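Local coordinates for diadenosine tetraphosphatase, putative (Trypanosoma brucei, PDB 2QJC), which probably hydrolyses phosphate esters or anhydrides such as diadenosine tetraphosphate, as a calcineurin-like phosphoesterase with a pair of manganese ions, at residues S77-H82 with L126-R131; T160-I165 with A179-N184; P189-W194 with E212-L217. All coordinates share one frame; numbering follows the deposited sequence.

Interaction 1: S77-H82 with L126-R131; sequences SVLGNH and LPHIIR. With PO4 (phosphate ion), chain D.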
loop_
_atom_site.group_PDB
_atom_site.type_symbol
_atom_site.label_atom_id
_atom_site.label_comp_id
_atom_site.label_asym_id
_atom_site.label_seq_id
_atom_site.Cartn_x
_atom_site.Cartn_y
_atom_site.Cartn_z
ATOM N N SER A 77 -3.426 0.861 7.551
ATOM C CA SER A 77 -3.019 0.196 6.319
ATOM C C SER A 77 -4.215 -0.083 5.439
ATOM O O SER A 77 -5.318 -0.340 5.938
ATOM C CB SER A 77 -2.328 -1.133 6.612
ATOM O OG SER A 77 -2.008 -1.792 5.399
ATOM N N VAL A 78 -4.019 -0.008 4.124
ATOM C CA VAL A 78 -5.116 -0.356 3.244
ATOM C C VAL A 78 -4.882 -1.817 2.910
ATOM O O VAL A 78 -3.840 -2.391 3.273
ATOM C CB VAL A 78 -5.188 0.526 1.953
ATOM C CG1 VAL A 78 -5.663 1.924 2.330
ATOM C CG2 VAL A 78 -3.836 0.576 1.231
ATOM N N LEU A 79 -5.855 -2.427 2.245
ATOM C CA LEU A 79 -5.764 -3.837 1.885
ATOM C C LEU A 79 -5.031 -4.058 0.571
ATOM O O LEU A 79 -5.376 -3.446 -0.444
ATOM C CB LEU A 79 -7.169 -4.427 1.790
ATOM C CG LEU A 79 -7.285 -5.942 1.603
ATOM C CD1 LEU A 79 -6.613 -6.657 2.774
ATOM C CD2 LEU A 79 -8.758 -6.322 1.519
ATOM N N GLY A 80 -4.014 -4.922 0.599
ATOM C CA GLY A 80 -3.252 -5.234 -0.606
ATOM C C GLY A 80 -3.850 -6.466 -1.274
ATOM O O GLY A 80 -4.700 -7.124 -0.674
ATOM N N ASN A 81 -3.445 -6.805 -2.498
ATOM C CA ASN A 81 -4.059 -7.975 -3.125
ATOM C C ASN A 81 -3.550 -9.299 -2.567
ATOM O O ASN A 81 -4.226 -10.315 -2.686
ATOM C CB ASN A 81 -3.926 -7.948 -4.658
ATOM C CG ASN A 81 -2.501 -7.978 -5.124
ATOM O OD1 ASN A 81 -2.134 -8.785 -5.984
ATOM N ND2 ASN A 81 -1.684 -7.092 -4.574
ATOM N N HIS A 82 -2.366 -9.294 -1.960
ATOM C CA HIS A 82 -1.843 -10.516 -1.359
ATOM C C HIS A 82 -2.548 -10.716 -0.026
ATOM O O HIS A 82 -2.791 -11.846 0.400
ATOM C CB HIS A 82 -0.336 -10.420 -1.159
ATOM C CG HIS A 82 0.451 -10.756 -2.387
ATOM N ND1 HIS A 82 0.888 -12.035 -2.665
ATOM C CD2 HIS A 82 0.862 -9.983 -3.420
ATOM C CE1 HIS A 82 1.538 -12.033 -3.816
ATOM N NE2 HIS A 82 1.537 -10.800 -4.294
ATOM N N LEU A 126 -9.062 -4.047 7.390
ATOM C CA LEU A 126 -8.419 -3.042 6.551
ATOM C C LEU A 126 -9.297 -2.508 5.422
ATOM O O LEU A 126 -9.939 -3.272 4.708
ATOM C CB LEU A 126 -7.135 -3.603 5.928
ATOM C CG LEU A 126 -6.039 -4.175 6.833
ATOM C CD1 LEU A 126 -4.866 -4.581 5.959
ATOM C CD2 LEU A 126 -5.598 -3.147 7.882
ATOM N N PRO A 127 -9.326 -1.176 5.246
ATOM C CA PRO A 127 -10.130 -0.579 4.180
ATOM C C PRO A 127 -9.315 -0.661 2.883
ATOM O O PRO A 127 -8.153 -1.083 2.895
ATOM C CB PRO A 127 -10.315 0.857 4.653
ATOM C CG PRO A 127 -8.991 1.153 5.288
ATOM C CD PRO A 127 -8.685 -0.132 6.070
ATOM N N HIS A 128 -9.919 -0.259 1.773
ATOM C CA HIS A 128 -9.235 -0.285 0.485
ATOM C C HIS A 128 -8.566 1.061 0.225
ATOM O O HIS A 128 -7.515 1.137 -0.423
ATOM C CB HIS A 128 -10.239 -0.568 -0.633
ATOM C CG HIS A 128 -10.929 -1.889 -0.512
ATOM N ND1 HIS A 128 -10.328 -3.080 -0.862
ATOM C CD2 HIS A 128 -12.169 -2.210 -0.072
ATOM C CE1 HIS A 128 -11.168 -4.077 -0.643
ATOM N NE2 HIS A 128 -12.293 -3.576 -0.163
ATOM N N ILE A 129 -9.189 2.119 0.734
ATOM C CA ILE A 129 -8.695 3.473 0.534
ATOM C C ILE A 129 -8.720 4.297 1.814
ATOM O O ILE A 129 -9.669 4.222 2.588
ATOM C CB ILE A 129 -9.551 4.202 -0.526
ATOM C CG1 ILE A 129 -9.502 3.428 -1.846
ATOM C CG2 ILE A 129 -9.058 5.635 -0.719
ATOM C CD1 ILE A 129 -10.523 3.884 -2.866
ATOM N N ILE A 130 -7.672 5.085 2.032
ATOM C CA ILE A 130 -7.608 5.955 3.203
ATOM C C ILE A 130 -7.324 7.382 2.748
ATOM O O ILE A 130 -6.367 7.631 2.008
ATOM C CB ILE A 130 -6.511 5.507 4.205
ATOM C CG1 ILE A 130 -6.887 4.153 4.809
ATOM C CG2 ILE A 130 -6.354 6.551 5.329
ATOM C CD1 ILE A 130 -5.808 3.565 5.702
ATOM N N ARG A 131 -8.177 8.312 3.173
ATOM C CA ARG A 131 -8.016 9.720 2.825
ATOM C C ARG A 131 -7.419 10.478 4.016
ATOM O O ARG A 131 -7.896 10.343 5.147
ATOM C CB ARG A 131 -9.368 10.347 2.453
ATOM C CG ARG A 131 -10.119 9.641 1.339
ATOM C CD ARG A 131 -11.369 10.426 0.913
ATOM N NE ARG A 131 -11.055 11.445 -0.086
ATOM C CZ ARG A 131 -11.959 12.207 -0.698
ATOM N NH1 ARG A 131 -13.247 12.077 -0.410
ATOM N NH2 ARG A 131 -11.577 13.080 -1.624
HETATM P P PO4 D . 3.014 -7.969 -6.447
HETATM O O1 PO4 D . 4.625 -7.819 -6.281
HETATM O O2 PO4 D . 2.590 -7.165 -7.747
HETATM O O3 PO4 D . 2.678 -9.480 -6.602
HETATM O O4 PO4 D . 2.322 -7.351 -5.198
HETATM O O HOH W 1 -6.146 -0.873 -1.637
#
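V78 and L79 pack closely against the backbone of P127 and H128. L79 N donates to P127 O at 2.7 Å, a short but bent bond, and V78 CA lies 3.1 Å from the same oxygen in a CA-H...O contact. V78 CG1, anti to its carbonyl carbon (chi1 -72°), reaches I130 CG1 at 3.6 Å. L126 covers the peptide before V78, its CD2 3.4 Å from S77 O.

Packing is looser round L79 and H128. L79 CD1 meets L126 CD1 at 4.2 Å, the two side chains crossing at about a right angle, and L79 CD2 reaches only H128 CE1, at 3.9 Å. H128 ND1 is buried here with no partner in the model. One water donates to both L79 O and H128 O, bridging the gap between the backbones.

Beyond L79 comes the GNH sequence of metallophosphoesterases: G80 occupies the N-cap position of helix 81-91, its N bonded to D83 OD2; N81 is a manganese ligand, and H82 NE2 donates to phosphate O3 at 2.9 Å. The contact thus fixes the backbone leading into the metal site through one direct bond, a water bridge and aliphatic packing, while the metal- and phosphate-binding groups lie beyond the interface.

Interaction 2: T160-I165 with A179-N184; sequences TMRNLI and ATEETN. With PO4 (phosphate ion), chain D.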
loop_
_atom_site.group_PDB
_atom_site.type_symbol
_atom_site.label_atom_id
_atom_site.label_comp_id
_atom_site.label_asym_id
_atom_site.label_seq_id
_atom_site.Cartn_x
_atom_site.Cartn_y
_atom_site.Cartn_z
ATOM N N THR A 160 -5.169 -4.121 -7.841
ATOM C CA THR A 160 -4.347 -4.798 -8.855
ATOM C C THR A 160 -3.934 -4.021 -10.109
ATOM O O THR A 160 -3.110 -4.511 -10.885
ATOM C CB THR A 160 -5.049 -6.085 -9.388
ATOM O OG1 THR A 160 -6.145 -5.711 -10.230
ATOM C CG2 THR A 160 -5.574 -6.941 -8.246
HETATM N N MSE A 161 -4.478 -2.827 -10.323
HETATM C CA MSE A 161 -4.162 -2.093 -11.556
HETATM C C MSE A 161 -2.719 -1.631 -11.770
HETATM O O MSE A 161 -2.056 -1.141 -10.850
HETATM C CB MSE A 161 -5.107 -0.887 -11.712
HETATM C CG MSE A 161 -4.704 0.357 -10.917
HETATM SE SE MSE A 161 -6.016 1.800 -11.053
HETATM C CE MSE A 161 -5.815 2.274 -12.905
ATOM N N ARG A 162 -2.243 -1.798 -13.004
ATOM C CA ARG A 162 -0.901 -1.373 -13.397
ATOM C C ARG A 162 -1.016 -0.439 -14.607
ATOM O O ARG A 162 -0.285 0.557 -14.727
ATOM C CB ARG A 162 -0.035 -2.575 -13.783
ATOM C CG ARG A 162 0.335 -3.495 -12.636
ATOM C CD ARG A 162 0.976 -4.777 -13.167
ATOM N NE ARG A 162 0.888 -5.886 -12.211
ATOM C CZ ARG A 162 1.721 -6.061 -11.193
ATOM N NH1 ARG A 162 2.712 -5.203 -10.988
ATOM N NH2 ARG A 162 1.564 -7.099 -10.384
ATOM N N ASN A 163 -1.962 -0.762 -15.484
ATOM C CA ASN A 163 -2.186 -0.013 -16.710
ATOM C C ASN A 163 -3.627 0.453 -16.948
ATOM O O ASN A 163 -4.578 -0.053 -16.352
ATOM C CB ASN A 163 -1.745 -0.871 -17.908
ATOM C CG ASN A 163 -0.236 -0.846 -18.138
ATOM O OD1 ASN A 163 0.546 -0.604 -17.219
ATOM N ND2 ASN A 163 0.176 -1.105 -19.379
ATOM N N LEU A 164 -3.761 1.428 -17.841
ATOM C CA LEU A 164 -5.052 1.976 -18.254
ATOM C C LEU A 164 -5.019 2.029 -19.790
ATOM O O LEU A 164 -4.098 2.609 -20.393
ATOM C CB LEU A 164 -5.263 3.383 -17.676
ATOM C CG LEU A 164 -5.733 3.472 -16.216
ATOM C CD1 LEU A 164 -5.575 4.906 -15.707
ATOM C CD2 LEU A 164 -7.178 3.010 -16.111
ATOM N N ILE A 165 -6.019 1.409 -20.408
ATOM C CA ILE A 165 -6.115 1.344 -21.862
ATOM C C ILE A 165 -7.340 2.091 -22.376
ATOM O O ILE A 165 -8.457 1.878 -21.893
ATOM C CB ILE A 165 -6.238 -0.112 -22.345
ATOM C CG1 ILE A 165 -5.199 -0.990 -21.644
ATOM C CG2 ILE A 165 -6.063 -0.165 -23.857
ATOM C CD1 ILE A 165 -5.371 -2.467 -21.914
ATOM N N ALA A 179 -9.075 -0.331 -16.664
ATOM C CA ALA A 179 -7.990 -0.605 -15.728
ATOM C C ALA A 179 -7.585 -2.065 -15.841
ATOM O O ALA A 179 -8.435 -2.951 -15.832
ATOM C CB ALA A 179 -8.445 -0.305 -14.302
ATOM N N THR A 180 -6.290 -2.328 -15.950
ATOM C CA THR A 180 -5.849 -3.712 -16.045
ATOM C C THR A 180 -4.582 -4.019 -15.246
ATOM O O THR A 180 -3.676 -3.191 -15.133
ATOM C CB THR A 180 -5.621 -4.128 -17.513
ATOM O OG1 THR A 180 -5.239 -5.508 -17.555
ATOM C CG2 THR A 180 -4.533 -3.277 -18.155
ATOM N N GLU A 181 -4.538 -5.223 -14.691
ATOM C CA GLU A 181 -3.394 -5.685 -13.916
ATOM C C GLU A 181 -2.297 -6.160 -14.864
ATOM O O GLU A 181 -1.114 -6.156 -14.523
ATOM C CB GLU A 181 -3.825 -6.833 -13.007
ATOM C CG GLU A 181 -2.687 -7.628 -12.415
ATOM C CD GLU A 181 -3.189 -8.747 -11.525
ATOM O OE1 GLU A 181 -4.249 -9.328 -11.861
ATOM O OE2 GLU A 181 -2.524 -9.048 -10.506
ATOM N N GLU A 182 -2.703 -6.574 -16.059
ATOM C CA GLU A 182 -1.755 -7.049 -17.052
ATOM C C GLU A 182 -1.098 -5.871 -17.772
ATOM O O GLU A 182 -1.628 -4.756 -17.784
ATOM C CB GLU A 182 -2.462 -7.982 -18.044
ATOM C CG GLU A 182 -2.863 -9.324 -17.416
ATOM C CD GLU A 182 -3.645 -10.230 -18.358
ATOM O OE1 GLU A 182 -3.109 -10.590 -19.429
ATOM O OE2 GLU A 182 -4.798 -10.588 -18.024
ATOM N N THR A 183 0.068 -6.120 -18.353
ATOM C CA THR A 183 0.794 -5.074 -19.053
ATOM C C THR A 183 0.987 -5.426 -20.532
ATOM O O THR A 183 1.521 -4.628 -21.306
ATOM C CB THR A 183 2.165 -4.821 -18.362
ATOM O OG1 THR A 183 2.910 -3.835 -19.090
ATOM C CG2 THR A 183 2.969 -6.112 -18.274
ATOM N N ASN A 184 0.526 -6.612 -20.925
ATOM C CA ASN A 184 0.657 -7.061 -22.309
ATOM C C ASN A 184 -0.522 -6.699 -23.221
ATOM O O ASN A 184 -0.579 -7.141 -24.369
ATOM C CB ASN A 184 0.893 -8.578 -22.363
ATOM C CG ASN A 184 -0.147 -9.370 -21.586
ATOM O OD1 ASN A 184 -1.256 -8.899 -21.341
ATOM N ND2 ASN A 184 0.207 -10.592 -21.206
HETATM P P PO4 D . 3.014 -7.969 -6.447
HETATM O O1 PO4 D . 4.625 -7.819 -6.281
HETATM O O2 PO4 D . 2.590 -7.165 -7.747
HETATM O O3 PO4 D . 2.678 -9.480 -6.602
HETATM O O4 PO4 D . 2.322 -7.351 -5.198
#
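R162 and E181 run side by side and point the same way: R162 CG stands anti to its carbonyl carbon (chi1 -69°), E181 CG anti to its backbone N (chi1 165°), and both chains extend from there. The guanidinium and carboxylate planes are only 8° apart, yet R162 NH2 and E181 OE2 remain 4.5 Å from each other, too far for a salt bridge. NH2 of R162 instead donates to phosphate O2 at 2.8 Å, and NH1 pairs with D205. E181 CB also lies 3.2 Å from T160 O, which accepts from NE2 of the manganese ligand H204.

The backbone of the hairpin of strands 163-166 and 177-180 carries a classic beta bulge. T180 O accepts from both R162 N, at 2.9 Å, and N163 N, at 3.0 Å, while T180 N returns a bond to N163 O. On one face N163 CB touches T180 CG2 at 3.7 Å; on the other, A179 CB is met by M161 CE at 3.9 Å and by L164 CD2. T180 OG1 accepts from E182 N at 3.1 Å, an ST turn.

The bulge gives R162 its own backbone bond just before strand 163-166, from which its guanidinium reaches the phosphate beside the metal site; E181 probably adds a long-range attraction. The phosphate probably comes from the crystallisation liquor, but its position is consistent with an oxyanion-binding role for the arginine.

Interaction 3: P189-W194 with E212-L217; sequences PWASMW and EQYKPL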
loop_
_atom_site.group_PDB
_atom_site.type_symbol
_atom_site.label_atom_id
_atom_site.label_comp_id
_atom_site.label_asym_id
_atom_site.label_seq_id
_atom_site.Cartn_x
_atom_site.Cartn_y
_atom_site.Cartn_z
ATOM N N PRO A 189 0.966 3.365 -18.051
ATOM C CA PRO A 189 0.982 3.181 -16.598
ATOM C C PRO A 189 -0.133 4.034 -16.011
ATOM O O PRO A 189 -0.248 5.222 -16.335
ATOM C CB PRO A 189 2.379 3.656 -16.199
ATOM C CG PRO A 189 2.810 4.540 -17.342
ATOM C CD PRO A 189 2.274 3.822 -18.544
ATOM N N TRP A 190 -0.962 3.430 -15.163
ATOM C CA TRP A 190 -2.091 4.153 -14.601
ATOM C C TRP A 190 -1.744 5.531 -14.018
ATOM O O TRP A 190 -2.422 6.513 -14.316
ATOM C CB TRP A 190 -2.821 3.291 -13.553
ATOM C CG TRP A 190 -2.281 3.437 -12.162
ATOM C CD1 TRP A 190 -1.253 2.730 -11.599
ATOM C CD2 TRP A 190 -2.641 4.449 -11.215
ATOM N NE1 TRP A 190 -0.944 3.251 -10.366
ATOM C CE2 TRP A 190 -1.780 4.307 -10.106
ATOM C CE3 TRP A 190 -3.604 5.469 -11.203
ATOM C CZ2 TRP A 190 -1.848 5.147 -8.992
ATOM C CZ3 TRP A 190 -3.676 6.310 -10.093
ATOM C CH2 TRP A 190 -2.798 6.141 -9.001
ATOM N N ALA A 191 -0.686 5.615 -13.217
ATOM C CA ALA A 191 -0.314 6.883 -12.588
ATOM C C ALA A 191 -0.138 8.060 -13.542
ATOM O O ALA A 191 -0.411 9.207 -13.170
ATOM C CB ALA A 191 0.946 6.706 -11.749
ATOM N N SER A 192 0.307 7.798 -14.770
ATOM C CA SER A 192 0.491 8.897 -15.724
ATOM C C SER A 192 -0.842 9.557 -16.076
ATOM O O SER A 192 -0.872 10.679 -16.578
ATOM C CB SER A 192 1.152 8.399 -17.016
ATOM O OG SER A 192 0.241 7.632 -17.785
HETATM N N MSE A 193 -1.944 8.866 -15.807
HETATM C CA MSE A 193 -3.271 9.389 -16.130
HETATM C C MSE A 193 -3.973 10.088 -14.968
HETATM O O MSE A 193 -5.073 10.625 -15.140
HETATM C CB MSE A 193 -4.169 8.254 -16.615
HETATM C CG MSE A 193 -3.590 7.435 -17.750
HETATM SE SE MSE A 193 -3.459 8.448 -19.381
HETATM C CE MSE A 193 -5.297 8.301 -19.957
ATOM N N TRP A 194 -3.350 10.074 -13.790
ATOM C CA TRP A 194 -3.945 10.689 -12.607
ATOM C C TRP A 194 -3.775 12.204 -12.613
ATOM O O TRP A 194 -2.681 12.718 -12.865
ATOM C CB TRP A 194 -3.341 10.078 -11.331
ATOM C CG TRP A 194 -3.813 10.745 -10.069
ATOM C CD1 TRP A 194 -3.114 11.623 -9.300
ATOM C CD2 TRP A 194 -5.118 10.654 -9.490
ATOM N NE1 TRP A 194 -3.901 12.094 -8.275
ATOM C CE2 TRP A 194 -5.138 11.515 -8.368
ATOM C CE3 TRP A 194 -6.275 9.931 -9.811
ATOM C CZ2 TRP A 194 -6.274 11.676 -7.562
ATOM C CZ3 TRP A 194 -7.406 10.089 -9.010
ATOM C CH2 TRP A 194 -7.395 10.957 -7.898
ATOM N N GLU A 212 8.578 8.269 -9.215
ATOM C CA GLU A 212 8.563 9.655 -8.744
ATOM C C GLU A 212 8.350 10.696 -9.838
ATOM O O GLU A 212 8.321 11.890 -9.547
ATOM C CB GLU A 212 9.876 10.002 -8.043
ATOM C CG GLU A 212 10.318 9.047 -6.959
ATOM C CD GLU A 212 11.697 9.404 -6.427
ATOM O OE1 GLU A 212 11.861 10.517 -5.879
ATOM O OE2 GLU A 212 12.619 8.572 -6.567
ATOM N N GLN A 213 8.195 10.262 -11.084
ATOM C CA GLN A 213 8.033 11.215 -12.184
ATOM C C GLN A 213 6.657 11.868 -12.272
ATOM O O GLN A 213 6.412 12.695 -13.150
ATOM C CB GLN A 213 8.348 10.547 -13.523
ATOM C CG GLN A 213 9.130 9.264 -13.398
ATOM C CD GLN A 213 8.232 8.061 -13.194
ATOM O OE1 GLN A 213 7.623 7.564 -14.142
ATOM N NE2 GLN A 213 8.136 7.593 -11.956
ATOM N N TYR A 214 5.757 11.511 -11.370
ATOM C CA TYR A 214 4.426 12.091 -11.414
ATOM C C TYR A 214 4.181 12.985 -10.215
ATOM O O TYR A 214 3.063 13.439 -9.983
ATOM C CB TYR A 214 3.381 10.981 -11.485
ATOM C CG TYR A 214 3.652 9.987 -12.592
ATOM C CD1 TYR A 214 3.593 10.370 -13.933
ATOM C CD2 TYR A 214 3.975 8.665 -12.299
ATOM C CE1 TYR A 214 3.848 9.452 -14.959
ATOM C CE2 TYR A 214 4.230 7.740 -13.308
ATOM C CZ TYR A 214 4.164 8.138 -14.632
ATOM O OH TYR A 214 4.405 7.221 -15.619
ATOM N N LYS A 215 5.233 13.228 -9.447
ATOM C CA LYS A 215 5.112 14.097 -8.290
ATOM C C LYS A 215 4.736 15.475 -8.817
ATOM O O LYS A 215 5.098 15.845 -9.932
ATOM C CB LYS A 215 6.439 14.181 -7.520
ATOM C CG LYS A 215 6.944 12.847 -7.014
ATOM C CD LYS A 215 8.219 12.980 -6.207
ATOM C CE LYS A 215 7.949 13.516 -4.808
ATOM N NZ LYS A 215 9.184 13.489 -3.968
ATOM N N PRO A 216 3.985 16.246 -8.029
ATOM C CA PRO A 216 3.496 15.871 -6.701
ATOM C C PRO A 216 2.111 15.210 -6.725
ATOM O O PRO A 216 1.527 14.960 -5.672
ATOM C CB PRO A 216 3.472 17.206 -5.976
ATOM C CG PRO A 216 2.964 18.119 -7.055
ATOM C CD PRO A 216 3.771 17.685 -8.276
ATOM N N LEU A 217 1.592 14.920 -7.917
ATOM C CA LEU A 217 0.265 14.319 -8.035
ATOM C C LEU A 217 0.176 12.846 -7.641
ATOM O O LEU A 217 -0.897 12.369 -7.282
ATOM C CB LEU A 217 -0.273 14.501 -9.459
ATOM C CG LEU A 217 -0.612 15.943 -9.859
ATOM C CD1 LEU A 217 -1.161 15.964 -11.276
ATOM C CD2 LEU A 217 -1.642 16.518 -8.887
#
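P189 O is gripped twice by S192, from OG at 2.9 Å and from the backbone N at 3.1 Å, and both residues touch Y214. OG lies in the carbonyl plane of P189, placed there by a first torsion that sets it between its own N and carbonyl carbon (chi1 73°). These bonds curl residues 189-192, and the bonds M193 N to W190 O and W194 N to A191 O continue the turn to W194.

One face of the Y214 ring lies against this turn, with A191 C over its centre and S192 N 3.8 Å above its plane, offset toward the rim. A191 CB meets CD2 of Y214 at 3.6 Å, S192 CB meets CE1 of Y214 at 3.6 Å, and P189 CG reaches Y214 OH at 3.6 Å, the proline and tyrosine side chains crossing at about a right angle.

W194 carries a second patch. Its CG is anti to the backbone N (chi1 175°), and CD1 at the indole edge comes within 3.1 Å of L217 O and 4.0 Å of L217 CB; the indole NE1 bonds to E198 O.

The contact joins the loops before and after strand 199-202. Its polar bonds are mainly internal to the first loop or made to neighbouring residues, so the joint rests chiefly on van der Waals contact between a tyrosine face and a tightly bonded turn.

From the N terminus, interaction 1 comes first, closing a largely helical excursion of 43 residues and joining the end of edge strand 76-77 of one five-stranded sheet to strand 129-132 of the other. Interaction 2 follows, closing the hairpin of strands 163-166 and 177-180, and interaction 3 then joins the loops on either side of strand 199-202. The three are in series; none nests within or crosses another. N81 CB packs on T160 CG2 between interactions 1 and 2, which also share the phosphate. R162 O and W190 N, 3.0 Å apart in a probable hydrogen bond, connect interactions 2 and 3, whereas interactions 1 and 3 do not touch.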